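Superoxide dismutase (Anaplasma phagocytophilum, PDB 3JS4) probably converts superoxide radicals into oxygen and hydrogen peroxide by alternately reducing and oxidising an iron ion in its active site. Local coordinates at residues 45-50 with 101-105. Residues are numbered along the deposited sequence; the frame is centred on the assembly and turned at random.
Sequences HYNGHH and HDFYW. With FE (Fe (III) ion), chain E.
H50, W105 and H45 carry most of this buried contact between the two long helices of the alpha-hairpin domain of an iron superoxide dismutase, 39-60 and 89-106, which run nearly antiparallel here (166°) with their local axes 12.1 Å apart. That wide spacing leaves room for a layer of aromatic side chains, and the iron is bound at one side of it. W105 suits the middle of this layer because its broad indole can pack against H45 and Y46 while its single N-H goes to H50: NE1 donates to ND1 of H50 over 2.9 Å, a fairly straight bond (161°). The acceptor lies in the indole plane, whereas the donor sits tilted out of the H50 imidazole plane. OD1 of D102 lies in the plane of the H50 ring, at its edge, 3.1 Å from CE1. CB of H101 packs over the centre of the H50 ring, a CH-pi contact of 3.5 Å to the centroid, so this histidine, one shell out from the iron, packs directly on a metal ligand.

At its other end the indole turns the CH2 edge toward one face of H45, 3.7 Å from ND1, while the Y46 ring sets its own edge against an indole face. H45 reaches across with CG anti to its backbone N (chi1 -164°), bringing NE2 to the iron beside NE2 of H101; a water, D186 and H190 complete the site. Imidazole serves well here, since one nitrogen can bind metal while the other donates a hydrogen bond. ND1 of H101 hydrogen-bonds to the backbone O of Q97. The hydroxyl of Y104 bonds to that of Y203 and also, at 2.9 Å, to a water that accepts from H45 ND1 at 2.7 Å, in the plane of the imidazole.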
ATOM      1  N   HIS A  45       4.472   4.055  13.451  1.00  7.64           N
ATOM      2  CA  HIS A  45       4.529   3.724  12.030  1.00  7.72           C
ATOM      3  C   HIS A  45       4.490   4.994  11.185  1.00  8.49           C
ATOM      4  O   HIS A  45       5.262   5.156  10.240  1.00  8.34           O
ATOM      5  CB  HIS A  45       3.331   2.826  11.678  1.00  7.46           C
ATOM      6  CG  HIS A  45       3.472   2.107  10.373  1.00  7.61           C
ATOM      7  ND1 HIS A  45       2.595   1.116   9.981  1.00  7.55           N
ATOM      8  CD2 HIS A  45       4.394   2.210   9.385  1.00  6.71           C
ATOM      9  CE1 HIS A  45       2.953   0.666   8.788  1.00  6.92           C
ATOM     10  NE2 HIS A  45       4.045   1.304   8.411  1.00  5.38           N
ATOM     11  N   TYR A  46       3.595   5.912  11.556  1.00  8.37           N
ATOM     12  CA  TYR A  46       3.369   7.142  10.790  1.00  7.96           C
ATOM     13  C   TYR A  46       4.375   8.251  11.112  1.00  8.11           C
ATOM     14  O   TYR A  46       5.054   8.727  10.212  1.00  8.10           O
ATOM     15  CB  TYR A  46       1.931   7.631  11.017  1.00  7.75           C
ATOM     16  CG  TYR A  46       1.540   8.922  10.309  1.00  8.08           C
ATOM     17  CD1 TYR A  46       1.475   9.003   8.906  1.00  7.56           C
ATOM     18  CD2 TYR A  46       1.172  10.046  11.050  1.00  8.96           C
ATOM     19  CE1 TYR A  46       1.059  10.211   8.273  1.00 10.35           C
ATOM     20  CE2 TYR A  46       0.768  11.243  10.425  1.00  9.87           C
ATOM     21  CZ  TYR A  46       0.724  11.314   9.042  1.00  9.31           C
ATOM     22  OH  TYR A  46       0.329  12.504   8.458  1.00 10.65           O
ATOM     23  N   ASN A  47       4.462   8.657  12.382  1.00  7.75           N
ATOM     24  CA  ASN A  47       5.382   9.736  12.787  1.00  8.64           C
ATOM     25  C   ASN A  47       6.829   9.265  12.962  1.00  8.83           C
ATOM     26  O   ASN A  47       7.736  10.085  13.109  1.00  9.16           O
ATOM     27  CB  ASN A  47       4.891  10.461  14.055  1.00  7.75           C
ATOM     28  CG  ASN A  47       3.547  11.130  13.858  1.00  9.39           C
ATOM     29  OD1 ASN A  47       3.359  11.940  12.941  1.00 10.16           O
ATOM     30  ND2 ASN A  47       2.585  10.784  14.712  1.00  9.80           N
ATOM     31  N   GLY A  48       7.025   7.951  12.964  1.00  8.83           N
ATOM     32  CA  GLY A  48       8.362   7.353  13.033  1.00  8.81           C
ATOM     33  C   GLY A  48       8.827   6.936  11.637  1.00  8.31           C
ATOM     34  O   GLY A  48       9.683   7.596  11.046  1.00  7.35           O
ATOM     35  N   HIS A  49       8.302   5.814  11.135  1.00  8.43           N
ATOM     36  CA  HIS A  49       8.797   5.242   9.852  1.00  8.12           C
ATOM     37  C   HIS A  49       8.466   6.119   8.644  1.00  8.31           C
ATOM     38  O   HIS A  49       9.350   6.466   7.874  1.00  8.50           O
ATOM     39  CB  HIS A  49       8.249   3.826   9.624  1.00  8.37           C
ATOM     40  CG  HIS A  49       8.724   2.818  10.623  1.00  7.39           C
ATOM     41  ND1 HIS A  49       9.795   1.981  10.383  1.00  5.45           N
ATOM     42  CD2 HIS A  49       8.283   2.523  11.869  1.00  5.32           C
ATOM     43  CE1 HIS A  49       9.972   1.187  11.421  1.00  6.63           C
ATOM     44  NE2 HIS A  49       9.075   1.500  12.343  1.00  8.62           N
ATOM     45  N   HIS A  50       7.194   6.473   8.479  1.00  7.76           N
ATOM     46  CA  HIS A  50       6.765   7.236   7.301  1.00  7.96           C
ATOM     47  C   HIS A  50       7.419   8.633   7.282  1.00  8.32           C
ATOM     48  O   HIS A  50       7.962   9.064   6.246  1.00  8.38           O
ATOM     49  CB  HIS A  50       5.237   7.331   7.300  1.00  8.27           C
ATOM     50  CG  HIS A  50       4.633   7.811   6.015  1.00  9.03           C
ATOM     51  ND1 HIS A  50       3.268   7.879   5.829  1.00  8.51           N
ATOM     52  CD2 HIS A  50       5.193   8.292   4.877  1.00  9.69           C
ATOM     53  CE1 HIS A  50       3.012   8.357   4.624  1.00  8.71           C
ATOM     54  NE2 HIS A  50       4.162   8.614   4.027  1.00 10.31           N
ATOM     55  N   HIS A 101       3.343   4.019   1.648  1.00  5.52           N
ATOM     56  CA  HIS A 101       2.662   4.343   2.910  1.00  6.04           C
ATOM     57  C   HIS A 101       1.453   5.263   2.682  1.00  6.30           C
ATOM     58  O   HIS A 101       0.405   5.064   3.301  1.00  5.98           O
ATOM     59  CB  HIS A 101       3.644   4.942   3.936  1.00  5.30           C
ATOM     60  CG  HIS A 101       4.539   3.913   4.558  1.00  6.04           C
ATOM     61  ND1 HIS A 101       5.708   3.487   3.954  1.00  6.74           N
ATOM     62  CD2 HIS A 101       4.403   3.171   5.686  1.00  4.94           C
ATOM     63  CE1 HIS A 101       6.280   2.566   4.717  1.00  6.94           C
ATOM     64  NE2 HIS A 101       5.496   2.334   5.758  1.00  2.48           N
ATOM     65  N   ASP A 102       1.579   6.243   1.785  1.00  6.43           N
ATOM     66  CA  ASP A 102       0.437   7.123   1.487  1.00  7.41           C
ATOM     67  C   ASP A 102      -0.718   6.217   1.015  1.00  7.00           C
ATOM     68  O   ASP A 102      -1.869   6.387   1.435  1.00  6.59           O
ATOM     69  CB  ASP A 102       0.740   8.165   0.379  1.00  6.93           C
ATOM     70  CG  ASP A 102       1.646   9.327   0.829  1.00  9.59           C
ATOM     71  OD1 ASP A 102       1.881   9.560   2.035  1.00 10.21           O
ATOM     72  OD2 ASP A 102       2.131  10.048  -0.074  1.00 10.83           O
ATOM     73  N   PHE A 103      -0.406   5.262   0.143  1.00  6.72           N
ATOM     74  CA  PHE A 103      -1.413   4.362  -0.431  1.00  7.01           C
ATOM     75  C   PHE A 103      -2.014   3.474   0.659  1.00  7.30           C
ATOM     76  O   PHE A 103      -3.229   3.202   0.671  1.00  7.02           O
ATOM     77  CB  PHE A 103      -0.762   3.461  -1.499  1.00  7.13           C
ATOM     78  CG  PHE A 103      -1.725   2.984  -2.570  1.00  7.62           C
ATOM     79  CD1 PHE A 103      -2.228   3.873  -3.510  1.00  7.21           C
ATOM     80  CD2 PHE A 103      -2.110   1.647  -2.641  1.00  5.64           C
ATOM     81  CE1 PHE A 103      -3.123   3.447  -4.500  1.00 10.08           C
ATOM     82  CE2 PHE A 103      -2.982   1.206  -3.625  1.00  7.70           C
ATOM     83  CZ  PHE A 103      -3.484   2.109  -4.573  1.00  9.86           C
ATOM     84  N   TYR A 104      -1.152   3.018   1.574  1.00  6.53           N
ATOM     85  CA  TYR A 104      -1.574   2.138   2.666  1.00  6.15           C
ATOM     86  C   TYR A 104      -2.595   2.847   3.553  1.00  6.75           C
ATOM     87  O   TYR A 104      -3.609   2.248   3.936  1.00  6.72           O
ATOM     88  CB  TYR A 104      -0.342   1.777   3.489  1.00  5.55           C
ATOM     89  CG  TYR A 104      -0.532   0.991   4.760  1.00  5.80           C
ATOM     90  CD1 TYR A 104      -1.178  -0.250   4.764  1.00  6.34           C
ATOM     91  CD2 TYR A 104       0.021   1.458   5.965  1.00  2.31           C
ATOM     92  CE1 TYR A 104      -1.296  -0.993   5.941  1.00  5.03           C
ATOM     93  CE2 TYR A 104      -0.075   0.723   7.137  1.00  5.30           C
ATOM     94  CZ  TYR A 104      -0.724  -0.500   7.121  1.00  4.90           C
ATOM     95  OH  TYR A 104      -0.832  -1.201   8.284  1.00  5.16           O
ATOM     96  N   TRP A 105      -2.316   4.099   3.937  1.00  6.05           N
ATOM     97  CA  TRP A 105      -3.264   4.784   4.812  1.00  6.00           C
ATOM     98  C   TRP A 105      -4.622   4.966   4.153  1.00  6.48           C
ATOM     99  O   TRP A 105      -5.655   4.884   4.836  1.00  5.49           O
ATOM    100  CB  TRP A 105      -2.728   6.141   5.338  1.00  6.12           C
ATOM    101  CG  TRP A 105      -1.354   6.053   5.984  1.00  5.96           C
ATOM    102  CD1 TRP A 105      -0.231   6.752   5.624  1.00  5.58           C
ATOM    103  CD2 TRP A 105      -0.971   5.225   7.090  1.00  6.01           C
ATOM    104  NE1 TRP A 105       0.816   6.415   6.438  1.00  5.15           N
ATOM    105  CE2 TRP A 105       0.394   5.492   7.355  1.00  6.46           C
ATOM    106  CE3 TRP A 105      -1.664   4.312   7.914  1.00  5.46           C
ATOM    107  CZ2 TRP A 105       1.098   4.862   8.389  1.00  6.26           C
ATOM    108  CZ3 TRP A 105      -0.966   3.669   8.930  1.00  6.06           C
ATOM    109  CH2 TRP A 105       0.412   3.946   9.155  1.00  5.20           C
TER
HETATM  110 FE    FE E 207       5.581   0.465   6.926  1.00 15.35          FE
HETATM  111  O   HOH W   1       0.291  -0.159  10.740  1.00  4.80           O
HETATM  112  O   HOH W   2       6.885  -0.415   5.317  1.00  9.76           O